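PDB 3HHL: RPA0582 from Rhodopseudomonas palustris, which is of unknown function but belongs to the DUF1330 family, whose members have the dimeric alpha-beta barrel fold. Local coordinates for residues N29-R34 with H89-E94. Numbering follows the deposited sequence.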
loop_
_atom_site.group_PDB
_atom_site.type_symbol
_atom_site.label_atom_id
_atom_site.label_comp_id
_atom_site.label_asym_id
_atom_site.label_seq_id
_atom_site.Cartn_x
_atom_site.Cartn_y
_atom_site.Cartn_z
ATOM N N ASN C 29 5.305 -2.844 1.881
ATOM C CA ASN C 29 5.439 -2.720 3.336
ATOM C C ASN C 29 4.773 -1.407 3.800
ATOM O O ASN C 29 5.167 -0.312 3.343
ATOM C CB ASN C 29 6.932 -2.655 3.719
ATOM C CG ASN C 29 7.629 -4.006 3.705
ATOM O OD1 ASN C 29 7.842 -4.581 4.761
ATOM N ND2 ASN C 29 8.032 -4.493 2.520
ATOM N N LEU C 30 3.794 -1.490 4.693
ATOM C CA LEU C 30 3.265 -0.314 5.378
ATOM C C LEU C 30 3.704 -0.437 6.839
ATOM O O LEU C 30 3.294 -1.369 7.532
ATOM C CB LEU C 30 1.753 -0.231 5.268
ATOM C CG LEU C 30 1.174 -0.459 3.858
ATOM C CD1 LEU C 30 -0.323 -0.526 3.924
ATOM C CD2 LEU C 30 1.623 0.589 2.799
ATOM N N VAL C 31 4.561 0.458 7.325
ATOM C CA VAL C 31 5.070 0.277 8.685
ATOM C C VAL C 31 4.782 1.456 9.606
ATOM O O VAL C 31 5.106 2.614 9.271
ATOM C CB VAL C 31 6.594 0.050 8.716
ATOM C CG1 VAL C 31 7.009 -0.284 10.142
ATOM C CG2 VAL C 31 7.009 -1.036 7.723
ATOM N N ARG C 32 4.193 1.169 10.762
ATOM C CA ARG C 32 3.953 2.192 11.750
ATOM C C ARG C 32 4.823 1.918 12.962
ATOM O O ARG C 32 4.705 0.866 13.578
ATOM C CB ARG C 32 2.488 2.217 12.149
ATOM C CG ARG C 32 2.133 3.387 13.061
ATOM C CD ARG C 32 0.628 3.470 13.278
ATOM N NE ARG C 32 0.262 4.298 14.423
ATOM C CZ ARG C 32 -0.932 4.853 14.582
ATOM N NH1 ARG C 32 -1.869 4.692 13.653
ATOM N NH2 ARG C 32 -1.180 5.577 15.656
ATOM N N LEU C 33 5.691 2.866 13.298
ATOM C CA LEU C 33 6.669 2.670 14.345
ATOM C C LEU C 33 6.184 3.092 15.735
ATOM O O LEU C 33 5.421 4.041 15.884
ATOM C CB LEU C 33 7.936 3.444 14.000
ATOM C CG LEU C 33 8.714 3.008 12.742
ATOM C CD1 LEU C 33 9.835 3.992 12.476
ATOM C CD2 LEU C 33 9.231 1.600 12.897
ATOM N N ARG C 34 6.661 2.388 16.758
ATOM C CA ARG C 34 6.453 2.812 18.139
ATOM C C ARG C 34 7.242 4.069 18.428
ATOM O O ARG C 34 8.369 4.221 17.952
ATOM C CB ARG C 34 6.961 1.773 19.112
ATOM C CG ARG C 34 6.155 0.542 19.213
ATOM C CD ARG C 34 6.781 -0.408 20.224
ATOM N NE ARG C 34 6.225 -1.730 20.008
ATOM C CZ ARG C 34 5.034 -2.127 20.450
ATOM N NH1 ARG C 34 4.283 -1.299 21.184
ATOM N NH2 ARG C 34 4.600 -3.355 20.154
ATOM N N HIS C 89 6.819 4.316 7.344
ATOM C CA HIS C 89 7.597 3.862 6.216
ATOM C C HIS C 89 6.677 3.173 5.226
ATOM O O HIS C 89 5.849 2.358 5.620
ATOM C CB HIS C 89 8.647 2.880 6.663
ATOM C CG HIS C 89 9.723 3.498 7.473
ATOM N ND1 HIS C 89 10.225 4.755 7.203
ATOM C CD2 HIS C 89 10.409 3.043 8.547
ATOM C CE1 HIS C 89 11.171 5.051 8.080
ATOM N NE2 HIS C 89 11.294 4.032 8.911
ATOM N N VAL C 90 6.820 3.506 3.947
ATOM C CA VAL C 90 6.028 2.876 2.918
ATOM C C VAL C 90 6.945 2.607 1.731
ATOM O O VAL C 90 7.478 3.520 1.160
ATOM C CB VAL C 90 4.824 3.752 2.505
ATOM C CG1 VAL C 90 3.974 3.037 1.483
ATOM C CG2 VAL C 90 3.995 4.074 3.676
ATOM N N PHE C 91 7.122 1.338 1.385
ATOM C CA PHE C 91 8.016 0.923 0.288
ATOM C C PHE C 91 7.623 -0.443 -0.265
ATOM O O PHE C 91 6.866 -1.225 0.388
ATOM C CB PHE C 91 9.500 0.859 0.728
ATOM C CG PHE C 91 9.749 -0.077 1.851
ATOM C CD1 PHE C 91 9.498 0.307 3.140
ATOM C CD2 PHE C 91 10.203 -1.366 1.615
ATOM C CE1 PHE C 91 9.741 -0.594 4.218
ATOM C CE2 PHE C 91 10.422 -2.288 2.657
ATOM C CZ PHE C 91 10.198 -1.897 3.963
ATOM N N ILE C 92 8.196 -0.716 -1.441
ATOM C CA ILE C 92 8.069 -1.996 -2.111
ATOM C C ILE C 92 9.443 -2.570 -2.299
ATOM O O ILE C 92 10.319 -1.899 -2.862
ATOM C CB ILE C 92 7.362 -1.874 -3.487
ATOM C CG1 ILE C 92 5.901 -1.361 -3.298
ATOM C CG2 ILE C 92 7.424 -3.202 -4.214
ATOM C CD1 ILE C 92 5.228 -0.901 -4.652
ATOM N N ALA C 93 9.630 -3.805 -1.830
ATOM C CA ALA C 93 10.898 -4.548 -1.960
ATOM C C ALA C 93 10.590 -5.583 -3.008
ATOM O O ALA C 93 9.562 -6.245 -2.928
ATOM C CB ALA C 93 11.304 -5.212 -0.606
ATOM N N GLU C 94 11.459 -5.744 -3.989
ATOM C CA GLU C 94 11.357 -6.860 -4.948
ATOM C C GLU C 94 12.330 -7.965 -4.561
ATOM O O GLU C 94 13.450 -7.686 -4.179
ATOM C CB GLU C 94 11.712 -6.352 -6.341
ATOM C CG GLU C 94 11.983 -7.423 -7.362
ATOM C CD GLU C 94 11.947 -6.915 -8.803
ATOM O OE1 GLU C 94 11.228 -5.901 -9.053
ATOM O OE2 GLU C 94 12.623 -7.539 -9.683
#
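Strands 29-33 and 89-94 run antiparallel, their axes 4.9 Å apart at closest approach and their directions 161° apart, as the two inner strands of the four-stranded antiparallel sheet of this dimeric alpha-beta barrel subunit. Asn-29/Phe-91 and Val-31/His-89 are hydrogen-bonded pairs, each joined by two backbone N-H...O bonds; Leu-30/Val-90 between them is a non-hydrogen-bonded pair. The shortest bond, Asn-29 N to Phe-91 O at 2.7 Å, is almost straight and meets the carbonyl nearly along its C=O axis. Val-90 CA also lies 3.3 Å from Asn-29 O, a CA-H...O contact beside the bond that this oxygen accepts from Phe-91 N.

Leu-30 and Val-90 extend side by side from one face, where Leu-30 CD2 meets Val-90 CG1 at 3.6 Å. Branched apolar side chains suit this buried place, and Trp-71 and Trp-87 pack against Val-90 and Leu-30 respectively. On the other face, which helix 47-64 covers through Tyr-51, Val-31 stands beside His-89, their CB atoms 4.1 Å apart. Leu-33 sends CD1 obliquely to the imidazole, 3.9 Å from His-89 NE2, while Tyr-51 meets the same ring.

Phe-91 takes the crowded rotamer, CG between backbone N and carbonyl carbon (chi1 59°), which brings its ring back over Asn-29. A flat amide suits this position: it stacks on the aromatic face with the planes only 9° apart. Nearer the backbone, Asn-29 CB makes a CH-pi contact, 3.6 Å from the centroid of the Phe-91 ring; farther out, Asn-29 ND2 lies 3.3 Å from Phe-91 CE2.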